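Local coordinates for protein glycerol dehydrogenase (Bacillus coagulans, PDB 6CSJ) that probably catalyses the NAD-linked oxidation of glycerol to dihydroxyacetone and, as a double mutant, has acquired a D-lactate dehydrogenase activity, at residues Thr99-Gly104 / Pro123-Ser128; Ile4-Ser9 / Pro144-Phe149; Ala32-Asp37 / Val87-Gly92; Val113-Ala118 / Val150-Lys155. The protein carries 2 engineered substitutions. All blocks are in the same frame, centred on the assembly; numbering follows the deposited sequence.

Contact 1 (Thr99-Gly104 / Pro123-Ser128)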
loop_
_atom_site.group_PDB
_atom_site.type_symbol
_atom_site.label_atom_id
_atom_site.label_comp_id
_atom_site.label_asym_id
_atom_site.label_seq_id
_atom_site.Cartn_x
_atom_site.Cartn_y
_atom_site.Cartn_z
ATOM N N THR A 99 3.470 -11.000 7.439
ATOM C CA THR A 99 3.869 -12.170 8.227
ATOM C C THR A 99 4.946 -11.788 9.243
ATOM O O THR A 99 4.851 -12.149 10.414
ATOM C CB THR A 99 4.340 -13.322 7.303
ATOM O OG1 THR A 99 3.265 -13.710 6.449
ATOM C CG2 THR A 99 4.810 -14.524 8.089
ATOM N N ALA A 100 5.948 -11.037 8.796
ATOM C CA ALA A 100 6.996 -10.548 9.691
ATOM C C ALA A 100 6.443 -9.646 10.806
ATOM O O ALA A 100 6.883 -9.732 11.949
ATOM C CB ALA A 100 8.068 -9.816 8.901
ATOM N N LYS A 101 5.489 -8.785 10.482
ATOM C CA LYS A 101 4.893 -7.892 11.485
ATOM C C LYS A 101 4.135 -8.697 12.544
ATOM O O LYS A 101 4.264 -8.433 13.744
ATOM C CB LYS A 101 3.940 -6.880 10.844
ATOM C CG LYS A 101 4.549 -5.898 9.850
ATOM C CD LYS A 101 3.515 -4.897 9.370
ATOM C CE LYS A 101 3.678 -4.559 7.901
ATOM N NZ LYS A 101 2.567 -3.686 7.402
ATOM N N ALA A 102 3.348 -9.669 12.083
ATOM C CA ALA A 102 2.632 -10.603 12.966
ATOM C C ALA A 102 3.587 -11.373 13.896
ATOM O O ALA A 102 3.350 -11.445 15.110
ATOM C CB ALA A 102 1.791 -11.580 12.146
ATOM N N VAL A 103 4.672 -11.911 13.329
ATOM C CA VAL A 103 5.692 -12.626 14.119
ATOM C C VAL A 103 6.305 -11.721 15.190
ATOM O O VAL A 103 6.504 -12.157 16.322
ATOM C CB VAL A 103 6.797 -13.260 13.227
ATOM C CG1 VAL A 103 7.986 -13.746 14.046
ATOM C CG2 VAL A 103 6.230 -14.427 12.431
ATOM N N GLY A 104 6.595 -10.472 14.843
ATOM C CA GLY A 104 7.149 -9.529 15.814
ATOM C C GLY A 104 6.182 -9.208 16.928
ATOM O O GLY A 104 6.584 -9.058 18.083
ATOM N N PRO A 123 3.201 -1.148 3.641
ATOM C CA PRO A 123 4.414 -1.474 4.402
ATOM C C PRO A 123 4.626 -0.746 5.724
ATOM O O PRO A 123 5.010 -1.385 6.709
ATOM C CB PRO A 123 5.523 -1.129 3.431
ATOM C CG PRO A 123 4.941 -1.508 2.124
ATOM C CD PRO A 123 3.514 -1.044 2.199
ATOM N N THR A 124 4.358 0.553 5.765
ATOM C CA THR A 124 4.563 1.336 6.989
ATOM C C THR A 124 3.478 1.129 8.042
ATOM O O THR A 124 3.646 1.587 9.175
ATOM C CB THR A 124 4.586 2.852 6.683
ATOM O OG1 THR A 124 3.370 3.217 5.997
ATOM C CG2 THR A 124 5.789 3.207 5.827
ATOM N N SER A 125 2.368 0.471 7.682
ATOM C CA SER A 125 1.169 0.461 8.521
ATOM C C SER A 125 1.188 -0.598 9.627
ATOM O O SER A 125 1.792 -1.663 9.464
ATOM C CB SER A 125 -0.074 0.250 7.656
ATOM O OG SER A 125 -0.166 -1.108 7.230
ATOM N N ALA A 126 0.492 -0.285 10.721
ATOM C CA ALA A 126 0.319 -1.176 11.868
ATOM C C ALA A 126 -0.792 -2.192 11.595
ATOM O O ALA A 126 -1.815 -2.215 12.291
ATOM C CB ALA A 126 -0.018 -0.360 13.118
ATOM N N LEU A 127 -0.591 -3.050 10.597
ATOM C CA LEU A 127 -1.666 -3.895 10.078
ATOM C C LEU A 127 -1.101 -5.102 9.349
ATOM O O LEU A 127 -0.243 -4.952 8.491
ATOM C CB LEU A 127 -2.550 -3.085 9.121
ATOM C CG LEU A 127 -3.764 -3.773 8.478
ATOM C CD1 LEU A 127 -4.699 -4.334 9.537
ATOM C CD2 LEU A 127 -4.475 -2.809 7.539
ATOM N N SER A 128 -1.598 -6.286 9.695
ATOM C CA SER A 128 -1.322 -7.504 8.935
ATOM C C SER A 128 -2.637 -8.045 8.395
ATOM O O SER A 128 -3.586 -8.223 9.152
ATOM C CB SER A 128 -0.648 -8.561 9.815
ATOM O OG SER A 128 0.548 -8.072 10.381
#

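Contact 2 (Ile4-Ser9 / Pro144-Phe149)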
loop_
_atom_site.group_PDB
_atom_site.type_symbol
_atom_site.label_atom_id
_atom_site.label_comp_id
_atom_site.label_asym_id
_atom_site.label_seq_id
_atom_site.Cartn_x
_atom_site.Cartn_y
_atom_site.Cartn_z
ATOM N N ILE A 4 -3.857 12.104 16.609
ATOM C CA ILE A 4 -2.779 11.120 16.641
ATOM C C ILE A 4 -2.136 11.016 15.259
ATOM O O ILE A 4 -2.833 10.985 14.236
ATOM C CB ILE A 4 -3.269 9.713 17.088
ATOM C CG1 ILE A 4 -3.975 9.788 18.454
ATOM C CG2 ILE A 4 -2.097 8.729 17.156
ATOM C CD1 ILE A 4 -4.614 8.481 18.902
ATOM N N ILE A 5 -0.803 10.968 15.247
ATOM C CA ILE A 5 -0.032 10.574 14.057
ATOM C C ILE A 5 0.898 9.455 14.506
ATOM O O ILE A 5 1.524 9.542 15.569
ATOM C CB ILE A 5 0.737 11.751 13.390
ATOM C CG1 ILE A 5 1.436 11.286 12.100
ATOM C CG2 ILE A 5 1.746 12.410 14.329
ATOM C CD1 ILE A 5 1.958 12.423 11.240
ATOM N N THR A 6 0.930 8.389 13.713
ATOM C CA THR A 6 1.766 7.232 13.974
ATOM C C THR A 6 2.744 7.034 12.824
ATOM O O THR A 6 2.494 7.474 11.702
ATOM C CB THR A 6 0.937 5.952 14.139
ATOM O OG1 THR A 6 0.368 5.590 12.881
ATOM C CG2 THR A 6 -0.163 6.146 15.156
ATOM N N SER A 7 3.846 6.346 13.118
ATOM C CA SER A 7 4.923 6.173 12.151
ATOM C C SER A 7 5.787 4.964 12.492
ATOM O O SER A 7 5.885 4.570 13.666
ATOM C CB SER A 7 5.792 7.446 12.149
ATOM O OG SER A 7 6.937 7.340 11.320
ATOM N N PRO A 8 6.441 4.381 11.466
ATOM C CA PRO A 8 7.613 3.562 11.762
ATOM C C PRO A 8 8.627 4.382 12.530
ATOM O O PRO A 8 8.651 5.598 12.404
ATOM C CB PRO A 8 8.169 3.205 10.380
ATOM C CG PRO A 8 7.037 3.406 9.439
ATOM C CD PRO A 8 6.177 4.477 10.021
ATOM N N SER A 9 9.432 3.728 13.353
ATOM C CA SER A 9 10.451 4.427 14.126
ATOM C C SER A 9 11.534 4.996 13.202
ATOM O O SER A 9 12.075 6.064 13.475
ATOM C CB SER A 9 11.062 3.523 15.186
ATOM O OG SER A 9 11.892 4.299 16.038
ATOM N N PRO A 144 -0.308 -3.126 17.683
ATOM C CA PRO A 144 -0.130 -1.989 18.601
ATOM C C PRO A 144 0.839 -0.920 18.094
ATOM O O PRO A 144 0.705 0.252 18.456
ATOM C CB PRO A 144 0.455 -2.639 19.870
ATOM C CG PRO A 144 0.199 -4.086 19.737
ATOM C CD PRO A 144 0.145 -4.400 18.278
ATOM N N LEU A 145 1.817 -1.331 17.287
ATOM C CA LEU A 145 2.842 -0.429 16.773
ATOM C C LEU A 145 3.058 -0.619 15.269
ATOM O O LEU A 145 2.933 -1.724 14.740
ATOM C CB LEU A 145 4.163 -0.669 17.510
ATOM C CG LEU A 145 4.189 -0.449 19.030
ATOM C CD1 LEU A 145 5.544 -0.876 19.579
ATOM C CD2 LEU A 145 3.907 0.995 19.432
ATOM N N ASN A 146 3.389 0.477 14.587
ATOM C CA ASN A 146 3.906 0.401 13.232
ATOM C C ASN A 146 5.252 -0.308 13.275
ATOM O O ASN A 146 5.957 -0.203 14.268
ATOM C CB ASN A 146 4.092 1.791 12.627
ATOM C CG ASN A 146 2.786 2.543 12.435
ATOM O OD1 ASN A 146 2.212 3.050 13.390
ATOM N ND2 ASN A 146 2.329 2.635 11.196
ATOM N N PRO A 147 5.625 -1.023 12.199
ATOM C CA PRO A 147 6.910 -1.728 12.189
ATOM C C PRO A 147 8.056 -0.811 12.580
ATOM O O PRO A 147 8.047 0.371 12.218
ATOM C CB PRO A 147 7.070 -2.172 10.728
ATOM C CG PRO A 147 6.016 -1.426 9.950
ATOM C CD PRO A 147 4.905 -1.186 10.918
ATOM N N THR A 148 9.027 -1.349 13.320
ATOM C CA THR A 148 10.116 -0.544 13.864
ATOM C C THR A 148 10.895 0.185 12.750
ATOM O O THR A 148 11.025 1.400 12.807
ATOM C CB THR A 148 11.072 -1.400 14.734
ATOM O OG1 THR A 148 10.324 -2.400 15.448
ATOM C CG2 THR A 148 11.836 -0.529 15.743
ATOM N N PHE A 149 11.391 -0.553 11.752
ATOM C CA PHE A 149 12.083 0.025 10.594
ATOM C C PHE A 149 11.380 -0.412 9.313
ATOM O O PHE A 149 10.963 -1.563 9.192
ATOM C CB PHE A 149 13.549 -0.438 10.425
ATOM C CG PHE A 149 14.494 -0.107 11.561
ATOM C CD1 PHE A 149 14.175 0.766 12.604
ATOM C CD2 PHE A 149 15.782 -0.658 11.540
ATOM C CE1 PHE A 149 15.090 1.029 13.623
ATOM C CE2 PHE A 149 16.699 -0.388 12.552
ATOM C CZ PHE A 149 16.350 0.456 13.594
#

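Contact 3 (Ala32-Asp37 / Val87-Gly92)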
loop_
_atom_site.group_PDB
_atom_site.type_symbol
_atom_site.label_atom_id
_atom_site.label_comp_id
_atom_site.label_asym_id
_atom_site.label_seq_id
_atom_site.Cartn_x
_atom_site.Cartn_y
_atom_site.Cartn_z
ATOM N N ALA A 32 19.009 -11.880 14.185
ATOM C CA ALA A 32 17.914 -11.599 13.261
ATOM C C ALA A 32 17.304 -12.874 12.689
ATOM O O ALA A 32 18.009 -13.839 12.392
ATOM C CB ALA A 32 18.395 -10.710 12.129
ATOM N N PHE A 33 15.979 -12.862 12.546
ATOM C CA PHE A 33 15.228 -13.926 11.897
ATOM C C PHE A 33 14.655 -13.326 10.603
ATOM O O PHE A 33 13.760 -12.488 10.650
ATOM C CB PHE A 33 14.126 -14.419 12.847
ATOM C CG PHE A 33 13.324 -15.574 12.318
ATOM C CD1 PHE A 33 13.844 -16.858 12.331
ATOM C CD2 PHE A 33 12.028 -15.383 11.837
ATOM C CE1 PHE A 33 13.100 -17.934 11.858
ATOM C CE2 PHE A 33 11.280 -16.453 11.364
ATOM C CZ PHE A 33 11.816 -17.728 11.368
ATOM N N ILE A 34 15.178 -13.761 9.461
ATOM C CA ILE A 34 14.942 -13.101 8.183
ATOM C C ILE A 34 14.026 -13.953 7.300
ATOM O O ILE A 34 14.449 -14.978 6.767
ATOM C CB ILE A 34 16.294 -12.769 7.489
ATOM C CG1 ILE A 34 17.126 -11.840 8.389
ATOM C CG2 ILE A 34 16.061 -12.141 6.120
ATOM C CD1 ILE A 34 18.506 -11.509 7.888
ATOM N N ILE A 35 12.778 -13.509 7.151
ATOM C CA ILE A 35 11.741 -14.246 6.436
ATOM C C ILE A 35 11.696 -13.786 4.979
ATOM O O ILE A 35 11.640 -12.596 4.709
ATOM C CB ILE A 35 10.358 -14.024 7.093
ATOM C CG1 ILE A 35 10.384 -14.440 8.566
ATOM C CG2 ILE A 35 9.267 -14.804 6.372
ATOM C CD1 ILE A 35 9.205 -13.913 9.368
ATOM N N ALA A 36 11.699 -14.744 4.055
ATOM C CA ALA A 36 11.581 -14.475 2.625
ATOM C C ALA A 36 11.104 -15.722 1.879
ATOM O O ALA A 36 11.455 -16.847 2.260
ATOM C CB ALA A 36 12.910 -14.009 2.063
ATOM N N ASP A 37 10.306 -15.535 0.824
ATOM C CA ASP A 37 9.850 -16.668 0.015
ATOM C C ASP A 37 10.960 -17.212 -0.898
ATOM O O ASP A 37 12.080 -16.687 -0.905
ATOM C CB ASP A 37 8.559 -16.319 -0.768
ATOM C CG ASP A 37 8.762 -15.296 -1.878
ATOM O OD1 ASP A 37 9.899 -15.009 -2.291
ATOM O OD2 ASP A 37 7.749 -14.803 -2.379
ATOM N N VAL A 87 14.990 -10.019 16.842
ATOM C CA VAL A 87 14.493 -9.075 15.827
ATOM C C VAL A 87 14.073 -9.867 14.584
ATOM O O VAL A 87 14.746 -10.822 14.189
ATOM C CB VAL A 87 15.532 -7.963 15.487
ATOM C CG1 VAL A 87 16.863 -8.547 15.028
ATOM C CG2 VAL A 87 14.993 -7.001 14.438
ATOM N N VAL A 88 12.946 -9.488 13.984
ATOM C CA VAL A 88 12.422 -10.195 12.810
ATOM C C VAL A 88 12.465 -9.277 11.586
ATOM O O VAL A 88 12.211 -8.078 11.687
ATOM C CB VAL A 88 11.004 -10.785 13.061
ATOM C CG1 VAL A 88 10.045 -9.738 13.618
ATOM C CG2 VAL A 88 10.440 -11.425 11.792
ATOM N N VAL A 89 12.809 -9.852 10.439
ATOM C CA VAL A 89 12.903 -9.124 9.186
ATOM C C VAL A 89 12.040 -9.839 8.163
ATOM O O VAL A 89 12.091 -11.067 8.060
ATOM C CB VAL A 89 14.358 -9.048 8.664
ATOM C CG1 VAL A 89 14.427 -8.217 7.383
ATOM C CG2 VAL A 89 15.285 -8.489 9.740
ATOM N N GLY A 90 11.252 -9.063 7.416
ATOM C CA GLY A 90 10.510 -9.560 6.259
ATOM C C GLY A 90 11.041 -8.876 5.019
ATOM O O GLY A 90 11.256 -7.668 5.030
ATOM N N ILE A 91 11.269 -9.652 3.959
ATOM C CA ILE A 91 11.784 -9.142 2.694
ATOM C C ILE A 91 10.921 -9.711 1.578
ATOM O O ILE A 91 10.842 -10.924 1.409
ATOM C CB ILE A 91 13.276 -9.530 2.467
ATOM C CG1 ILE A 91 14.130 -9.212 3.712
ATOM C CG2 ILE A 91 13.844 -8.801 1.244
ATOM C CD1 ILE A 91 15.589 -9.606 3.590
ATOM N N GLY A 92 10.261 -8.833 0.822
ATOM C CA GLY A 92 9.400 -9.264 -0.275
ATOM C C GLY A 92 8.143 -8.435 -0.414
ATOM O O GLY A 92 8.132 -7.245 -0.115
HETATM O O HOH W 1 9.536 -12.848 0.218
#

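Contact 4 (Val113-Ala118 / Val150-Lys155)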
loop_
_atom_site.group_PDB
_atom_site.type_symbol
_atom_site.label_atom_id
_atom_site.label_comp_id
_atom_site.label_asym_id
_atom_site.label_seq_id
_atom_site.Cartn_x
_atom_site.Cartn_y
_atom_site.Cartn_z
ATOM N N VAL A 113 10.698 -4.303 7.984
ATOM C CA VAL A 113 10.061 -4.682 6.728
ATOM C C VAL A 113 10.863 -4.058 5.603
ATOM O O VAL A 113 11.232 -2.885 5.670
ATOM C CB VAL A 113 8.552 -4.315 6.667
ATOM C CG1 VAL A 113 7.793 -5.063 7.758
ATOM C CG2 VAL A 113 8.299 -2.823 6.807
ATOM N N ALA A 114 11.164 -4.873 4.594
ATOM C CA ALA A 114 11.983 -4.474 3.467
ATOM C C ALA A 114 11.285 -4.895 2.178
ATOM O O ALA A 114 11.556 -5.970 1.659
ATOM C CB ALA A 114 13.369 -5.096 3.580
ATOM N N PRO A 115 10.370 -4.049 1.663
ATOM C CA PRO A 115 9.661 -4.401 0.432
ATOM C C PRO A 115 10.608 -4.478 -0.753
ATOM O O PRO A 115 11.566 -3.703 -0.828
ATOM C CB PRO A 115 8.660 -3.258 0.232
ATOM C CG PRO A 115 8.625 -2.511 1.513
ATOM C CD PRO A 115 9.950 -2.734 2.179
ATOM N N THR A 116 10.351 -5.435 -1.635
ATOM C CA THR A 116 11.063 -5.562 -2.895
ATOM C C THR A 116 10.299 -4.904 -4.051
ATOM O O THR A 116 10.754 -4.944 -5.204
ATOM C CB THR A 116 11.303 -7.046 -3.227
ATOM O OG1 THR A 116 10.052 -7.732 -3.220
ATOM C CG2 THR A 116 12.215 -7.671 -2.203
ATOM N N ILE A 117 9.136 -4.325 -3.740
ATOM C CA ILE A 117 8.307 -3.574 -4.694
ATOM C C ILE A 117 7.718 -2.384 -3.945
ATOM O O ILE A 117 7.682 -2.380 -2.706
ATOM C CB ILE A 117 7.165 -4.445 -5.277
ATOM C CG1 ILE A 117 6.107 -4.777 -4.186
ATOM C CG2 ILE A 117 7.744 -5.691 -5.952
ATOM C CD1 ILE A 117 5.154 -5.912 -4.515
ATOM N N ALA A 118 7.258 -1.386 -4.688
ATOM C CA ALA A 118 6.660 -0.177 -4.106
ATOM C C ALA A 118 5.306 0.058 -4.776
ATOM O O ALA A 118 5.094 1.054 -5.463
ATOM C CB ALA A 118 7.583 1.007 -4.274
ATOM N N VAL A 150 11.296 0.513 8.358
ATOM C CA VAL A 150 10.974 0.204 6.979
ATOM C C VAL A 150 12.219 0.543 6.148
ATOM O O VAL A 150 12.746 1.651 6.267
ATOM C CB VAL A 150 9.764 1.020 6.487
ATOM C CG1 VAL A 150 9.430 0.674 5.040
ATOM C CG2 VAL A 150 8.573 0.775 7.405
ATOM N N ILE A 151 12.678 -0.407 5.327
ATOM C CA ILE A 151 13.887 -0.245 4.517
ATOM C C ILE A 151 13.575 -0.433 3.033
ATOM O O ILE A 151 13.101 -1.495 2.642
ATOM C CB ILE A 151 14.999 -1.231 4.950
ATOM C CG1 ILE A 151 15.459 -0.886 6.378
ATOM C CG2 ILE A 151 16.190 -1.177 3.978
ATOM C CD1 ILE A 151 16.486 -1.829 6.954
ATOM N N MET A 152 13.865 0.591 2.219
ATOM C CA MET A 152 13.589 0.570 0.781
ATOM C C MET A 152 14.907 0.520 -0.010
ATOM O O MET A 152 15.618 1.527 -0.132
ATOM C CB MET A 152 12.773 1.808 0.361
ATOM C CG MET A 152 11.504 2.067 1.156
ATOM S SD MET A 152 10.344 0.685 1.235
ATOM C CE MET A 152 9.602 0.716 -0.397
ATOM N N ASP A 153 15.233 -0.664 -0.528
ATOM C CA ASP A 153 16.391 -0.847 -1.401
ATOM C C ASP A 153 15.935 -0.515 -2.807
ATOM O O ASP A 153 15.308 -1.338 -3.480
ATOM C CB ASP A 153 16.921 -2.284 -1.316
ATOM C CG ASP A 153 18.295 -2.457 -1.971
ATOM O OD1 ASP A 153 18.543 -1.895 -3.062
ATOM O OD2 ASP A 153 19.129 -3.166 -1.373
ATOM N N THR A 154 16.237 0.703 -3.244
ATOM C CA THR A 154 15.706 1.217 -4.504
ATOM C C THR A 154 16.268 0.484 -5.718
ATOM O O THR A 154 15.604 0.409 -6.750
ATOM C CB THR A 154 15.952 2.725 -4.631
ATOM O OG1 THR A 154 17.343 3.004 -4.503
ATOM C CG2 THR A 154 15.209 3.450 -3.537
ATOM N N LYS A 155 17.474 -0.073 -5.586
ATOM C CA LYS A 155 18.080 -0.875 -6.642
ATOM C C LYS A 155 17.314 -2.176 -6.836
ATOM O O LYS A 155 16.992 -2.543 -7.957
ATOM C CB LYS A 155 19.548 -1.177 -6.315
ATOM C CG LYS A 155 20.337 -1.795 -7.457
ATOM C CD LYS A 155 21.604 -2.490 -6.955
ATOM C CE LYS A 155 22.515 -2.856 -8.108
ATOM N NZ LYS A 155 23.922 -3.028 -7.651
HETATM O O HOH W 2 13.787 -3.030 0.518
#

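Contact 1 (Thr99-Gly104 / Pro123-Ser128)
The flat groups that take the two firmer bonds of K101 NZ are the peptide carbonyls of S125 and L127, and the ammonium approaches both from slightly off their planes, tilted 19° from that of S125 and 20° from that of L127. The helix is 94-106, which follows the glycine-rich end of strand 87-92 in the Rossmann-like half of an iron-containing alcohol dehydrogenase fold; its partner is the loop leading into the hairpin of strands 127-131 and 137-142. The contact illustrates how one long cation can gather the carbonyls of a turning chain. K101 NZ donates to S125 O at 3.0 Å and to L127 O at 3.3 Å, while P123 O, 3.4 Å from K101 NZ, is a weak third acceptor. A122 O, one residue before P123, adds another weak bond, and D98 OD1 forms a long, weak ion pair with the same nitrogen. A bend at chi3 (-142°) sets K101 CE near P123 O, at 3.6 Å. So many acceptors around a buried ammonium would probably favour its charged form.

Between S125 and L127 the chain makes an inverse gamma turn centred on A126. S125 O therefore receives a weak bond from L127 N at 3.0 Å as well as the bond from the lysine. S125 OG turns to A122 O. Nearer the helix, S128 OG is hydrogen-bonded to D98 O, and it also lies against K101 CB, 3.6 Å away.

Contact 2 (Ile4-Ser9 / Pro144-Phe149)
The backbones of P8-S9 and N146-T148 run side by side in roughly the same direction, with the CA atoms of P8 and N146 5.1 Å apart, yet they form no regular strand pair. The contact joins the lead-in of strand 10-14, at the edge of the parallel sheet, to the lead-in of its neighbour there, strand 149-153. S9 N gives T148 O a weak hydrogen bond of 2.9 Å, bent to 119° at the hydrogen. One residue earlier, P8 CA makes a C-H...O contact of 3.3 Å with P147 O.

N146 buries more surface here than any other residue. With CG anti to the carbonyl carbon (chi1 -65°), the amide is carried toward T6. The side chains of N146 and T6 cross at about a right angle, with N146 OD1 3.2 Å from T6 OG1. N146 CB rests 3.5 Å from S7 O. N146 ND2 points to partners beyond the two segments, donating to T124 O and E246 OE1. An alanine here would probably leave T124 O and E246 OE1 without their shared donor and the T6 side chain without the amide across it. S7 OG turns back to P8 O, 2.7 Å away, and also pairs with Y239 OH.

Around the contact, I5 and P8 touch I243 of helix 228-248, and T148 packs on L28 of helix 21-28. T148 OG1 bonds to V111 N as F149 enters the sheet beside strand 111-115.

Contact 3 (Ala32-Asp37 / Val87-Gly92)
Strands 32-36 and 87-92 are neighbours in the parallel sheet of the Rossmann-like half, their short axes 4.6 Å apart at 20°. In the usual parallel pattern, alternate residues bond to the two neighbours of the residue opposite: F33, facing V88, donates from N to V87 O and accepts at O from V89 N at 2.8 Å. I35 N meets V89 O at 2.7 Å, almost straight (174°), and I35 O takes I91 N.

On the face of I34 and V89 these two side chains lie side by side, I34 CG1 3.9 Å from V89 CB, and I34 CG2 touches I91 CD1 at 3.6 Å. On the other face the extended chi2 of I35 (164°) carries CD1 to V88 CG2, 3.7 Å away, while V88 CG2 also sits at the edge of the F33 ring. Past the last bridge, a water accepts from D37 N and donates to I91 O at 2.6 Å. D37 N-caps helix 38-51, OD1 receiving V40 N.

Helices 21-28 and 38-51 cover the face of I34, through L21 and V48; A100 of helix 94-106 packs against I35 on the other, and strand 59-63 pairs with the far edge of strand 32-36.

Contact 4 (Val113-Ala118 / Val150-Lys155)
P115 and M152 meet at the apolar centre, their side chains crossing at about a right angle. M152 SD touches the proline ring at two carbons, lying 3.6 Å from P115 CD, and its CE lies 3.9 Å from P115 CG. Bends at chi2 (-54°) and chi3 (-76°) fold the thioether back onto the ring. An alanine in place of P115 would remove CG and CD, probably opening a gap beside the sulphur and letting M152 turn more freely. Two residues earlier on each strand, V113 CG2 packs against V150 CG2 at 3.7 Å.

These residues stand on strands 111-115 and 149-153, adjacent and parallel in the Rossmann-like sheet. I151 N donates to V113 O at 2.9 Å, with an N-H...O angle of 164°, and A114 CA follows with a C-H...O contact to I151 O. The direct bonding goes no further: P115 has no N-H, and its CD lies 3.4 Å from I151 O. A water spans the parting strands, donating to I151 O and P115 O and accepting from D153 N. At the polar edge D153 N-caps helix 154-158: OD1 takes V156 N, D16 N and, weakly, K155 N at 3.3 Å, while OD2 receives L18 N.

Overall arrangement
Contacts 1, 3 and 4 lie in the Rossmann-like half; contact 2 lies where it meets helix 228-248. Contacts 3 and 4, centres 12 Å apart, lie in one parallel sheet and are joined where strands 87-92 and 111-115 pair, G90 O accepting from A114 N. Contacts 1 and 3 have centres about 11 Å apart, with helix 94-106, which follows strand 87-92, packing on that strand through A100. Contacts 1 and 2, centres about 10 Å apart, touch where P147 packs on P123 and S125. Along the chain contact 2 encloses contacts 1 and 3 and crosses contact 4. The residues leading into strand 10-14 thus meet the loop before strand 149-153, beside helix 228-248.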